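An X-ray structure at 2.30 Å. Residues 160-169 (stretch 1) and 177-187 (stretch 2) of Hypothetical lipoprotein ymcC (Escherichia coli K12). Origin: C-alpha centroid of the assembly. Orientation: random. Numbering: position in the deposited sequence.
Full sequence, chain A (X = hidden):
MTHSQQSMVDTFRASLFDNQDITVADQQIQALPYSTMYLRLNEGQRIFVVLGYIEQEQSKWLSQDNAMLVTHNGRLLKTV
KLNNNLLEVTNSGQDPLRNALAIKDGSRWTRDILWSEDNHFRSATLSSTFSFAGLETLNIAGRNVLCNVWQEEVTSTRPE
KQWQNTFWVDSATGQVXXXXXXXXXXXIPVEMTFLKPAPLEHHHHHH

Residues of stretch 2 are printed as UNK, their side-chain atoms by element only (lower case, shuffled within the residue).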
# COMPACT_ATOMS: atom_id res chain seq x y z
N GLU A 160 -0.95 -29.29 -20.20
CA GLU A 160 -2.40 -29.22 -20.04
C GLU A 160 -2.78 -29.68 -18.64
O GLU A 160 -2.53 -30.83 -18.26
CB GLU A 160 -3.07 -30.12 -21.09
CG GLU A 160 -4.58 -29.93 -21.23
CD GLU A 160 -5.16 -30.74 -22.39
OE1 GLU A 160 -4.74 -30.52 -23.54
OE2 GLU A 160 -6.05 -31.61 -22.14
N LYS A 161 -3.36 -28.78 -17.86
CA LYS A 161 -3.77 -29.12 -16.50
C LYS A 161 -5.15 -28.54 -16.22
O LYS A 161 -5.58 -27.60 -16.88
CB LYS A 161 -2.76 -28.57 -15.48
CG LYS A 161 -1.30 -28.87 -15.83
CD LYS A 161 -0.32 -28.14 -14.91
CE LYS A 161 -0.05 -28.90 -13.62
NZ LYS A 161 -1.29 -29.15 -12.85
N GLN A 162 -5.85 -29.13 -15.26
CA GLN A 162 -7.17 -28.64 -14.88
C GLN A 162 -7.50 -28.95 -13.43
O GLN A 162 -7.27 -30.06 -12.95
CB GLN A 162 -8.27 -29.20 -15.79
CG GLN A 162 -8.41 -30.70 -15.79
CD GLN A 162 -9.62 -31.17 -16.58
OE1 GLN A 162 -9.68 -32.32 -17.05
NE2 GLN A 162 -10.61 -30.28 -16.73
N TRP A 163 -8.02 -27.95 -12.74
CA TRP A 163 -8.39 -28.08 -11.35
C TRP A 163 -9.64 -27.23 -11.12
O TRP A 163 -10.09 -26.52 -12.02
CB TRP A 163 -7.25 -27.60 -10.46
CG TRP A 163 -6.94 -26.13 -10.58
CD1 TRP A 163 -7.30 -25.15 -9.70
CD2 TRP A 163 -6.18 -25.50 -11.61
NE1 TRP A 163 -6.79 -23.94 -10.11
CE2 TRP A 163 -6.10 -24.12 -11.28
CE3 TRP A 163 -5.55 -25.95 -12.77
CZ2 TRP A 163 -5.41 -23.20 -12.08
CZ3 TRP A 163 -4.86 -25.03 -13.57
CH2 TRP A 163 -4.79 -23.67 -13.21
N GLN A 164 -10.18 -27.31 -9.90
CA GLN A 164 -11.38 -26.56 -9.55
C GLN A 164 -11.16 -25.66 -8.34
O GLN A 164 -10.57 -26.08 -7.35
CB GLN A 164 -12.52 -27.53 -9.24
CG GLN A 164 -13.71 -26.91 -8.51
CD GLN A 164 -14.71 -27.96 -8.03
OE1 GLN A 164 -15.63 -28.34 -8.76
NE2 GLN A 164 -14.53 -28.44 -6.80
N ASN A 165 -11.60 -24.41 -8.44
CA ASN A 165 -11.51 -23.46 -7.33
C ASN A 165 -12.95 -23.28 -6.87
O ASN A 165 -13.88 -23.49 -7.64
CB ASN A 165 -10.99 -22.09 -7.76
CG ASN A 165 -9.58 -22.14 -8.32
OD1 ASN A 165 -8.68 -22.74 -7.74
ND2 ASN A 165 -9.38 -21.48 -9.46
N THR A 166 -13.13 -22.89 -5.62
CA THR A 166 -14.48 -22.69 -5.09
C THR A 166 -14.53 -21.35 -4.37
O THR A 166 -13.60 -20.98 -3.66
CB THR A 166 -14.87 -23.83 -4.12
OG1 THR A 166 -14.69 -25.09 -4.78
CG2 THR A 166 -16.33 -23.70 -3.71
N PHE A 167 -15.62 -20.62 -4.57
CA PHE A 167 -15.80 -19.31 -3.95
C PHE A 167 -17.18 -19.21 -3.30
O PHE A 167 -18.20 -19.39 -3.96
CB PHE A 167 -15.66 -18.21 -5.01
CG PHE A 167 -14.32 -18.19 -5.70
CD1 PHE A 167 -13.23 -17.57 -5.11
CD2 PHE A 167 -14.15 -18.85 -6.91
CE1 PHE A 167 -11.97 -17.60 -5.72
CE2 PHE A 167 -12.90 -18.89 -7.53
CZ PHE A 167 -11.81 -18.26 -6.93
N TRP A 168 -17.20 -18.95 -2.00
CA TRP A 168 -18.44 -18.80 -1.23
C TRP A 168 -18.81 -17.33 -1.15
O TRP A 168 -18.17 -16.57 -0.42
CB TRP A 168 -18.25 -19.36 0.16
CG TRP A 168 -18.25 -20.84 0.18
CD1 TRP A 168 -19.33 -21.65 0.36
CD2 TRP A 168 -17.12 -21.70 0.00
NE1 TRP A 168 -18.94 -22.97 0.31
CE2 TRP A 168 -17.59 -23.03 0.10
CE3 TRP A 168 -15.75 -21.48 -0.22
CZ2 TRP A 168 -16.74 -24.13 -0.03
CZ3 TRP A 168 -14.91 -22.59 -0.34
CH2 TRP A 168 -15.41 -23.89 -0.24
N VAL A 169 -19.85 -16.96 -1.88
CA VAL A 169 -20.29 -15.56 -1.96
C VAL A 169 -21.52 -15.21 -1.12
O VAL A 169 -22.51 -15.94 -1.13
CB VAL A 169 -20.61 -15.18 -3.42
CG1 VAL A 169 -20.95 -13.70 -3.52
CG2 VAL A 169 -19.44 -15.54 -4.32
N UNK A 177 -16.74 -14.75 1.19
CA UNK A 177 -16.43 -14.97 2.60
C UNK A 177 -15.47 -16.13 2.80
O UNK A 177 -14.91 -16.31 3.88
n UNK A 177 -17.46 -12.98 5.45
c UNK A 177 -17.96 -12.82 4.09
n UNK A 177 -19.54 -12.97 6.44
n UNK A 177 -17.65 -13.19 7.73
c UNK A 177 -18.22 -13.05 6.54
c UNK A 177 -18.65 -14.05 3.52
c UNK A 177 -17.71 -15.24 3.41
N UNK A 178 -15.29 -16.92 1.75
CA UNK A 178 -14.38 -18.05 1.80
C UNK A 178 -14.00 -18.40 0.38
O UNK A 178 -14.81 -18.27 -0.53
n UNK A 178 -14.44 -21.55 4.68
c UNK A 178 -15.05 -19.26 2.48
c UNK A 178 -14.68 -21.60 3.38
c UNK A 178 -14.13 -20.46 2.54
o UNK A 178 -15.32 -22.52 2.86
N UNK A 179 -12.77 -18.84 0.18
CA UNK A 179 -12.33 -19.20 -1.16
C UNK A 179 -11.28 -20.29 -1.12
O UNK A 179 -10.51 -20.38 -0.17
c UNK A 179 -11.76 -17.97 -1.86
o UNK A 179 -10.58 -17.54 -1.20
N UNK A 180 -11.28 -21.14 -2.15
CA UNK A 180 -10.28 -22.19 -2.27
C UNK A 180 -9.74 -22.07 -3.70
O UNK A 180 -10.51 -22.18 -4.66
n UNK A 180 -11.30 -26.20 -1.11
c UNK A 180 -11.34 -25.12 -0.14
n UNK A 180 -13.59 -26.25 -1.45
c UNK A 180 -11.65 -23.77 -0.78
n UNK A 180 -12.22 -27.70 -2.60
c UNK A 180 -12.37 -26.72 -1.72
c UNK A 180 -10.88 -23.58 -2.08
N UNK A 181 -8.44 -21.86 -3.83
CA UNK A 181 -7.82 -21.72 -5.15
C UNK A 181 -6.35 -22.10 -5.14
O UNK A 181 -5.76 -22.30 -4.09
c UNK A 181 -7.75 -17.85 -5.02
n UNK A 181 -8.21 -17.26 -3.93
c UNK A 181 -7.20 -19.25 -4.84
c UNK A 181 -7.96 -20.28 -5.66
o UNK A 181 -7.77 -17.30 -6.13
N UNK A 182 -5.75 -22.19 -6.32
CA UNK A 182 -4.34 -22.52 -6.45
C UNK A 182 -3.53 -21.25 -6.52
O UNK A 182 -4.03 -20.21 -6.96
c UNK A 182 -4.10 -23.34 -7.72
se UNK A 182 -4.04 -25.85 -6.36
c UNK A 182 -4.76 -24.69 -7.72
c UNK A 182 -4.53 -27.55 -7.11
N UNK A 183 -2.28 -21.31 -6.10
CA UNK A 183 -1.44 -20.13 -6.15
C UNK A 183 -0.78 -20.05 -7.53
O UNK A 183 -0.46 -18.97 -8.03
c UNK A 183 1.11 -18.95 -3.49
c UNK A 183 0.62 -19.05 -4.92
c UNK A 183 1.78 -19.32 -5.89
c UNK A 183 -0.40 -20.18 -5.03
N UNK A 184 -0.58 -21.21 -8.15
CA UNK A 184 0.01 -21.25 -9.47
C UNK A 184 -0.93 -22.06 -10.33
O UNK A 184 -2.10 -22.23 -9.98
N UNK A 185 -0.44 -22.57 -11.45
CA UNK A 185 -1.26 -23.37 -12.34
C UNK A 185 -1.49 -24.75 -11.72
O UNK A 185 -0.63 -25.62 -11.78
c UNK A 185 -0.60 -23.50 -13.69
N UNK A 186 -2.66 -24.93 -11.11
CA UNK A 186 -2.99 -26.21 -10.49
C UNK A 186 -2.02 -26.67 -9.42
O UNK A 186 -1.93 -27.86 -9.14
N UNK A 187 -1.31 -25.72 -8.82
CA UNK A 187 -0.33 -26.03 -7.77
C UNK A 187 -0.40 -25.03 -6.62
O UNK A 187 -0.80 -23.87 -6.81
c UNK A 187 1.48 -24.59 -8.79
c UNK A 187 1.12 -26.00 -8.35
c UNK A 187 1.25 -26.97 -9.52
O HOH W 1 -6.54 -20.47 -8.93

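Position 177 carries four carbons and three nitrogens, an unbranched run of three carbons and a nitrogen ending in a carbon with two more nitrogens. This is a guanidinium, so the residue is Arg-177. Its CA-to-CB bond points sideways and the end of its side chain leads off from stretch 1, but its backbone N donates to Trp-168 O at 2.8 Å.

Position 178 has three carbons, the third bearing one oxygen and one nitrogen. That amide could belong only to a glutamine, Gln-178. Its OE1 lies over one face of the indole, 3.2 Å from Trp-168 CZ3, while its backbone O accepts from Trp-168 N at 2.9 Å.

At 179 a single carbon carries one oxygen: Ser-179. Its CB approaches Phe-167 CD1 at 3.6 Å, on the same face of the sheet, and its CA makes a CH···O contact of 3.3 Å with Thr-166 O.

Position 180 repeats the guanidinium pattern and is Arg-180. Its NH1 meets the indole edge 3.2 Å from Trp-168 CH2, so the guanidinium does not stack on the ring. The backbone pairs in both directions with Thr-166, Arg-180 N to Thr-166 O at 2.8 Å and Thr-166 N to Arg-180 O at 2.9 Å.

Position 181 again has three carbons ending in an amide, hence Gln-181. Its CB lies 3.3 Å from Asn-165 OD1, and its NE2 is near the plane of the Phe-167 ring.

The side chain at 182 is unbranched, two carbons, a selenium and a terminal carbon: selenomethionine, Met-182. Its CG sits over the indole, 3.5 Å from the centroid of the five-membered ring of Trp-163, and its N makes a weak hydrogen bond to Asn-165 OD1 at 3.3 Å.

Position 183 has four carbons, forked at the second, and lies out of reach of stretch 1: Leu-183. Position 184 has no side-chain atoms and is Gly-184; a CB there would clash with a carbon of 187. The lone carbon at 185 marks Ala-185, whose CB is 4.2 Å from Trp-163 CH2.

Position 186, also bare, is Gly-186. Its positive phi favours glycine, and a CB would fall 2.9 Å from Lys-161 NZ. Its CA packs 3.5 Å from the centroid of the six-membered ring of Trp-163. Position 187 has one carbon bearing two others: Val-187, pointing away; its O accepts from Gly-184 N at 3.0 Å.

The contact thus has two parts. Antiparallel pairing joins 166–168 to 178–180, with Trp-168 beside Gln-178 and Arg-180. Beyond it, the turn folds over Trp-163, whose face receives Met-182 and Gly-186.

Stretch 2 177-187: RQSRQMLGAGV
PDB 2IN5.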